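Beta sliding clamp (Streptococcus pneumoniae, PDB 2AWA) probably forms a ring-shaped head-to-tail homodimer around DNA and tethers DNA polymerases and other proteins to it, making synthesis processive. Local coordinates at residues B[161-166]-B[194-199]; B[302-307]-B[339-344]; B[22-27]-B[97-102]. One frame throughout, in Å; residues are numbered along the deposited sequence.

Contact 1 (B[161-166]-B[194-199])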
# COMPACT_ATOMS: atom_id res chain seq x y z
N THR B 161 -0.34 -5.83 -24.92
CA THR B 161 -1.66 -6.33 -25.37
C THR B 161 -2.69 -6.72 -24.30
O THR B 161 -3.87 -6.44 -24.46
CB THR B 161 -1.48 -7.51 -26.36
OG1 THR B 161 -0.86 -8.61 -25.70
CG2 THR B 161 -0.60 -7.11 -27.50
N ALA B 162 -2.27 -7.36 -23.22
CA ALA B 162 -3.22 -7.92 -22.23
C ALA B 162 -4.20 -6.91 -21.58
O ALA B 162 -5.29 -7.27 -21.17
CB ALA B 162 -2.45 -8.64 -21.16
N PHE B 163 -3.82 -5.65 -21.48
CA PHE B 163 -4.73 -4.66 -20.90
C PHE B 163 -5.99 -4.40 -21.80
O PHE B 163 -7.01 -3.89 -21.32
CB PHE B 163 -3.96 -3.36 -20.65
CG PHE B 163 -3.65 -2.65 -21.89
CD1 PHE B 163 -4.59 -1.80 -22.45
CD2 PHE B 163 -2.48 -2.90 -22.56
CE1 PHE B 163 -4.34 -1.18 -23.65
CE2 PHE B 163 -2.22 -2.29 -23.74
CZ PHE B 163 -3.14 -1.43 -24.29
N ALA B 164 -5.89 -4.71 -23.09
CA ALA B 164 -6.97 -4.43 -24.03
C ALA B 164 -8.08 -5.47 -23.97
O ALA B 164 -9.20 -5.21 -24.39
CB ALA B 164 -6.44 -4.33 -25.41
N ALA B 165 -7.76 -6.64 -23.43
CA ALA B 165 -8.72 -7.73 -23.27
C ALA B 165 -9.81 -7.37 -22.27
O ALA B 165 -9.59 -6.71 -21.28
CB ALA B 165 -8.03 -8.99 -22.83
N SER B 166 -11.01 -7.85 -22.56
CA SER B 166 -12.11 -7.69 -21.68
C SER B 166 -11.85 -8.28 -20.30
O SER B 166 -11.01 -9.17 -20.13
CB SER B 166 -13.33 -8.36 -22.30
OG SER B 166 -14.38 -8.36 -21.36
N SER B 194 -13.89 -5.34 -27.42
CA SER B 194 -14.93 -4.82 -28.30
C SER B 194 -14.99 -3.30 -28.32
O SER B 194 -15.68 -2.76 -29.14
CB SER B 194 -16.31 -5.42 -27.95
OG SER B 194 -16.99 -4.65 -26.95
N HIS B 195 -14.30 -2.59 -27.43
CA HIS B 195 -14.30 -1.10 -27.45
C HIS B 195 -12.98 -0.53 -27.93
O HIS B 195 -12.96 0.49 -28.60
CB HIS B 195 -14.64 -0.55 -26.08
CG HIS B 195 -16.00 -0.96 -25.61
ND1 HIS B 195 -17.16 -0.41 -26.11
CD2 HIS B 195 -16.38 -1.91 -24.73
CE1 HIS B 195 -18.20 -0.99 -25.54
NE2 HIS B 195 -17.75 -1.90 -24.69
N ARG B 196 -11.90 -1.21 -27.58
CA ARG B 196 -10.56 -0.84 -27.98
C ARG B 196 -9.78 -2.11 -28.23
O ARG B 196 -10.20 -3.20 -27.79
CB ARG B 196 -9.88 0.04 -26.92
CG ARG B 196 -10.03 -0.44 -25.50
CD ARG B 196 -8.99 -1.49 -25.09
NE ARG B 196 -9.23 -1.85 -23.70
CZ ARG B 196 -8.87 -1.12 -22.64
NH1 ARG B 196 -8.17 -0.01 -22.78
NH2 ARG B 196 -9.21 -1.55 -21.44
N LEU B 197 -8.66 -1.98 -28.96
CA LEU B 197 -7.91 -3.15 -29.42
C LEU B 197 -6.41 -2.93 -29.46
O LEU B 197 -5.95 -1.84 -29.75
CB LEU B 197 -8.42 -3.59 -30.80
CG LEU B 197 -7.76 -4.75 -31.56
CD1 LEU B 197 -8.76 -5.39 -32.52
CD2 LEU B 197 -6.53 -4.31 -32.35
N SER B 198 -5.66 -4.00 -29.18
CA SER B 198 -4.22 -3.95 -29.28
C SER B 198 -3.63 -5.12 -30.08
O SER B 198 -3.96 -6.27 -29.88
CB SER B 198 -3.60 -3.93 -27.89
OG SER B 198 -2.28 -3.48 -27.99
N GLN B 199 -2.70 -4.79 -30.96
CA GLN B 199 -2.11 -5.77 -31.83
C GLN B 199 -0.62 -5.53 -31.95
O GLN B 199 -0.18 -4.42 -32.26
CB GLN B 199 -2.75 -5.68 -33.20
CG GLN B 199 -2.25 -6.74 -34.14
CD GLN B 199 -2.90 -6.66 -35.48
OE1 GLN B 199 -3.78 -7.45 -35.80
NE2 GLN B 199 -2.49 -5.68 -36.26
O HOH W 1 -10.77 -4.14 -21.07
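Arg196 NH2 is joined to Ala165 O through a water that lies in the guanidinium plane at its edge: NH2 donates to the water oxygen over 3.0 Å, and the water donates a hydrogen bond to Ala165 O, 2.8 Å from the water oxygen. The two preceding carbonyls are met differently. Arg196 NE reaches Ala164 O at 3.4 Å, a weak, bent bond with an N-H...O angle of 131°. Phe163 O sits over one face of the guanidinium, close to NH2 but badly angled for a hydrogen bond. NH1 forms a salt bridge with Asp348, on the helix 343-351, and also lies at the edge of the Phe163 ring, 4.0 Å from CD1; ring and guanidinium stand nearly perpendicular, 89° apart. The contact sets the turn that follows helix 151-161 against strand 196-203 of the central domain, while Asp348 belongs to the C-terminal domain, so the arginine bridges the two domains beside the groove that, as in relatives, probably receives the binding peptides of polymerases. A bend at chi2 (85°) brings the Arg196 chain back over the turn, with CD 3.8 Å from Ala164 CB. The same methyl also lies 3.8 Å from Ser198 CB, two residues beyond Arg196 on the strand. Ser198 OG, anti to its backbone N, approaches Thr161 CA at 3.9 Å and is hydrogen-bonded to Glu160 O.

Contact 2 (B[302-307]-B[339-344])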
# COMPACT_ATOMS: atom_id res chain seq x y z
N VAL B 302 -13.90 12.62 -22.81
CA VAL B 302 -13.13 13.80 -23.14
C VAL B 302 -13.44 14.08 -24.61
O VAL B 302 -13.69 13.17 -25.38
CB VAL B 302 -11.59 13.55 -22.91
CG1 VAL B 302 -11.02 12.58 -23.95
CG2 VAL B 302 -10.80 14.84 -22.94
N LYS B 303 -13.45 15.35 -24.97
CA LYS B 303 -13.74 15.79 -26.32
C LYS B 303 -12.48 16.46 -26.82
O LYS B 303 -12.03 17.44 -26.24
CB LYS B 303 -14.91 16.77 -26.32
CG LYS B 303 -15.13 17.54 -27.64
CD LYS B 303 -16.61 17.87 -27.93
CE LYS B 303 -17.23 18.89 -27.00
NZ LYS B 303 -16.61 20.24 -27.10
N LEU B 304 -11.90 15.89 -27.87
CA LEU B 304 -10.80 16.54 -28.57
C LEU B 304 -11.41 17.39 -29.65
O LEU B 304 -12.25 16.92 -30.42
CB LEU B 304 -9.85 15.54 -29.22
CG LEU B 304 -8.66 15.07 -28.41
CD1 LEU B 304 -7.68 14.34 -29.32
CD2 LEU B 304 -7.98 16.24 -27.74
N GLU B 305 -10.99 18.65 -29.69
CA GLU B 305 -11.34 19.55 -30.76
C GLU B 305 -10.08 19.91 -31.55
O GLU B 305 -9.08 20.32 -30.98
CB GLU B 305 -12.01 20.80 -30.19
CG GLU B 305 -12.76 21.65 -31.21
CD GLU B 305 -12.86 23.10 -30.78
OE1 GLU B 305 -13.11 23.35 -29.58
OE2 GLU B 305 -12.68 24.00 -31.64
N ILE B 306 -10.12 19.72 -32.85
CA ILE B 306 -8.97 20.03 -33.70
C ILE B 306 -9.37 21.04 -34.78
O ILE B 306 -10.00 20.67 -35.76
CB ILE B 306 -8.44 18.73 -34.35
CG1 ILE B 306 -8.17 17.67 -33.27
CG2 ILE B 306 -7.16 19.01 -35.15
CD1 ILE B 306 -8.43 16.28 -33.74
N LYS B 307 -9.02 22.31 -34.60
CA LYS B 307 -9.33 23.37 -35.55
C LYS B 307 -8.08 24.13 -35.97
O LYS B 307 -7.41 24.74 -35.13
CB LYS B 307 -10.35 24.35 -34.97
N ILE B 339 -13.99 15.04 -31.80
CA ILE B 339 -14.19 13.64 -31.46
C ILE B 339 -14.13 13.43 -29.94
O ILE B 339 -13.34 14.06 -29.26
CB ILE B 339 -13.16 12.76 -32.21
CG1 ILE B 339 -13.47 11.29 -32.03
CG2 ILE B 339 -11.73 13.07 -31.76
CD1 ILE B 339 -12.69 10.41 -32.96
N SER B 340 -15.02 12.57 -29.43
CA SER B 340 -15.10 12.24 -28.00
C SER B 340 -14.85 10.76 -27.79
O SER B 340 -15.29 9.93 -28.58
CB SER B 340 -16.46 12.60 -27.43
OG SER B 340 -16.64 14.00 -27.40
N PHE B 341 -14.15 10.44 -26.72
CA PHE B 341 -13.77 9.07 -26.40
C PHE B 341 -13.61 8.96 -24.90
O PHE B 341 -13.66 9.97 -24.17
CB PHE B 341 -12.46 8.65 -27.11
CG PHE B 341 -11.34 9.67 -27.00
CD1 PHE B 341 -10.50 9.67 -25.91
CD2 PHE B 341 -11.13 10.60 -28.00
CE1 PHE B 341 -9.47 10.61 -25.81
CE2 PHE B 341 -10.13 11.53 -27.90
CZ PHE B 341 -9.29 11.54 -26.79
N ASN B 342 -13.44 7.73 -24.46
CA ASN B 342 -13.11 7.44 -23.07
C ASN B 342 -11.62 7.68 -22.85
O ASN B 342 -10.78 7.07 -23.50
CB ASN B 342 -13.48 5.98 -22.77
CG ASN B 342 -13.24 5.58 -21.33
OD1 ASN B 342 -12.55 6.26 -20.57
ND2 ASN B 342 -13.78 4.43 -20.95
N PRO B 343 -11.28 8.61 -21.95
CA PRO B 343 -9.88 8.95 -21.80
C PRO B 343 -9.04 7.82 -21.17
O PRO B 343 -7.82 7.80 -21.36
CB PRO B 343 -9.91 10.17 -20.89
CG PRO B 343 -11.16 10.03 -20.09
CD PRO B 343 -12.14 9.41 -21.05
N THR B 344 -9.68 6.88 -20.47
CA THR B 344 -8.95 5.80 -19.84
C THR B 344 -8.32 4.94 -20.92
O THR B 344 -7.17 4.53 -20.78
CB THR B 344 -9.84 4.95 -18.91
OG1 THR B 344 -10.34 5.76 -17.84
CG2 THR B 344 -9.09 3.80 -18.32
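An antiparallel ladder joins Val302, Lys303 and Leu304 to Phe341, Ser340 and Ile339, pairing strand 302-307 with strand 337-341 in a sheet of the C-terminal domain; on its far side Ser340 bonds through its backbone to Val387. Val302 and Phe341 form one hydrogen-bonded pair, with Val302 N to Phe341 O at 3.0 Å and Phe341 N to Val302 O at 3.1 Å. Leu304 and Ile339 form the other, Leu304 N reaching Ile339 O at 2.7 Å and Ile339 N returning to Leu304 O at 2.9 Å. Between them the non-hydrogen-bonded pair Lys303 and Ser340 has its CA atoms 4.2 Å apart, the shortest of the three pairs, and here Ser340 CA meets Val302 O in a CA-H...O contact. The side chains sort onto two faces. On one, Ser340 OG lies 3.4 Å from Lys303 CB, while the lysine chain bends away. The other carries Val302, Leu304, Ile339 and Phe341, and there Val302 and Phe341 touch Met287 of helix 280-294: helices packed on the inner side of beta-sheets, as in the fold of the ring-shaped processivity factors. Phe341 has CG between backbone N and carbonyl carbon (chi1 47°), which swings its ring toward strand 302-307, where the Leu304 branch meets its edge, CG 3.9 Å from CE2. Beyond Phe341 the chain turns into helix 343-351, whose N-cap is Asn342; OD1 accepts from Thr344 N, 2.9 Å away, with the donor above the carbonyl plane.

Contact 3 (B[22-27]-B[97-102])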
# COMPACT_ATOMS: atom_id res chain seq x y z
N LEU B 22 16.45 -18.79 -0.06
CA LEU B 22 16.19 -19.42 -1.35
C LEU B 22 14.89 -20.22 -1.29
O LEU B 22 14.13 -20.24 -2.26
CB LEU B 22 17.35 -20.30 -1.82
CG LEU B 22 17.21 -20.70 -3.29
CD1 LEU B 22 18.54 -20.60 -4.02
CD2 LEU B 22 16.63 -22.10 -3.44
N PHE B 23 14.64 -20.85 -0.13
CA PHE B 23 13.39 -21.58 0.10
C PHE B 23 12.24 -20.60 -0.00
O PHE B 23 11.32 -20.80 -0.78
CB PHE B 23 13.41 -22.25 1.48
CG PHE B 23 12.28 -23.23 1.73
CD1 PHE B 23 11.85 -24.12 0.77
CD2 PHE B 23 11.71 -23.32 3.00
CE1 PHE B 23 10.84 -25.02 1.03
CE2 PHE B 23 10.71 -24.24 3.26
CZ PHE B 23 10.27 -25.08 2.27
N LEU B 24 12.33 -19.52 0.76
CA LEU B 24 11.26 -18.52 0.82
C LEU B 24 10.95 -17.93 -0.55
O LEU B 24 9.79 -17.61 -0.83
CB LEU B 24 11.63 -17.39 1.79
CG LEU B 24 10.50 -16.43 2.16
CD1 LEU B 24 9.33 -17.15 2.84
CD2 LEU B 24 11.03 -15.34 3.07
N GLN B 25 11.96 -17.79 -1.39
CA GLN B 25 11.75 -17.23 -2.71
C GLN B 25 10.94 -18.21 -3.54
O GLN B 25 9.94 -17.85 -4.11
CB GLN B 25 13.08 -16.92 -3.41
CG GLN B 25 12.87 -16.13 -4.67
CD GLN B 25 14.07 -16.11 -5.58
OE1 GLN B 25 15.20 -16.29 -5.13
NE2 GLN B 25 13.83 -15.89 -6.87
N ALA B 26 11.38 -19.45 -3.60
CA ALA B 26 10.64 -20.50 -4.27
C ALA B 26 9.20 -20.61 -3.78
O ALA B 26 8.29 -20.77 -4.61
CB ALA B 26 11.35 -21.83 -4.12
N LEU B 27 8.96 -20.51 -2.47
CA LEU B 27 7.57 -20.56 -1.97
C LEU B 27 6.74 -19.39 -2.50
O LEU B 27 5.56 -19.57 -2.83
CB LEU B 27 7.51 -20.61 -0.44
CG LEU B 27 8.03 -21.91 0.19
CD1 LEU B 27 8.31 -21.76 1.69
CD2 LEU B 27 7.09 -23.09 -0.05
N VAL B 97 5.35 -18.06 8.30
CA VAL B 97 6.09 -18.61 9.41
C VAL B 97 7.55 -18.74 9.03
O VAL B 97 8.42 -18.30 9.78
CB VAL B 97 5.51 -19.98 9.84
CG1 VAL B 97 6.53 -20.80 10.66
CG2 VAL B 97 4.24 -19.78 10.61
N VAL B 98 7.83 -19.33 7.87
CA VAL B 98 9.20 -19.46 7.40
C VAL B 98 9.86 -18.09 7.41
O VAL B 98 10.91 -17.88 7.99
CB VAL B 98 9.25 -20.04 5.98
CG1 VAL B 98 10.62 -19.82 5.35
CG2 VAL B 98 8.88 -21.53 5.98
N SER B 99 9.21 -17.15 6.75
CA SER B 99 9.66 -15.77 6.69
C SER B 99 10.01 -15.19 8.08
O SER B 99 10.92 -14.37 8.20
CB SER B 99 8.58 -14.95 6.00
OG SER B 99 8.85 -13.58 6.13
N SER B 100 9.31 -15.63 9.12
CA SER B 100 9.56 -15.15 10.47
C SER B 100 10.76 -15.80 11.18
O SER B 100 11.17 -15.33 12.23
CB SER B 100 8.32 -15.37 11.32
OG SER B 100 8.23 -16.73 11.73
N LEU B 101 11.31 -16.88 10.64
CA LEU B 101 12.37 -17.62 11.31
C LEU B 101 13.67 -16.82 11.37
O LEU B 101 13.96 -16.04 10.46
CB LEU B 101 12.60 -18.97 10.62
CG LEU B 101 11.38 -19.90 10.68
CD1 LEU B 101 11.55 -21.13 9.78
CD2 LEU B 101 11.06 -20.31 12.12
N PRO B 102 14.46 -16.99 12.46
CA PRO B 102 15.62 -16.12 12.69
C PRO B 102 16.89 -16.43 11.92
O PRO B 102 17.63 -15.50 11.61
CB PRO B 102 15.86 -16.27 14.20
CG PRO B 102 15.39 -17.62 14.53
CD PRO B 102 14.32 -18.00 13.53
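Phe23, Leu24 and Leu27 of helix 20-31 meet Val98 and Ser99 of helix 91-100, the helix pair of the N-terminal domain; in this family such helices line the inner side of the ring, toward the DNA channel. No hydrogen bond links the two segments, and the contact rests on carbon contacts. Phe23 comes first: its ring lies obliquely to Val98, with CE2 4.3 Å from CG2. Leu24 does most of the touching. With CG anti to the backbone N (chi1 -168°), its isobutyl end extends to the opposite helix and forks there. CD1 settles 3.9 Å from Val98 CG1, while CD2 reaches Ser99 CB at 3.8 Å, so the two branches straddle successive residues. The side chains of Leu24 and Val98 pass alongside, running opposite ways, rather than meeting tip to tip. One turn on, Leu27 places CD1 4.3 Å from Val98 CG2 and at the same time over the centre of the Phe23 ring, 3.7 Å above its plane; Val98 CG2 thus touches both residues. Earlier in helix 91-100, Phe94 and Ile95 also pack on Leu27, and Ile95 on Leu24. At Ser100 the chain meets the second subunit, Ser100 O accepting a hydrogen bond from Arg289 NH1 of that subunit. Ser100 OG turns back to donate to Val97 O, in the plane of that carbonyl and on one of its lone pairs.

The three contacts follow one another along the chain, one in each domain: contact 3 in the N-terminal, contact 1 in the central and contact 2 in the C-terminal. Contacts 1 and 2 are neighbours, their centres about 19 Å apart, and both involve helix 343-351: contact 2 holds its start, and Asp348, farther along that helix, pairs with Arg196 of contact 1. Contact 3 lies on the opposite side of the chain's centre, its centre about 51 Å from that of contact 2. All three are largely buried, though Ser99 of contact 3 is exposed. Chemistry follows place: water and charge at the domain junction, backbone ladder in the sheet, carbon packing without a hydrogen bond between helices.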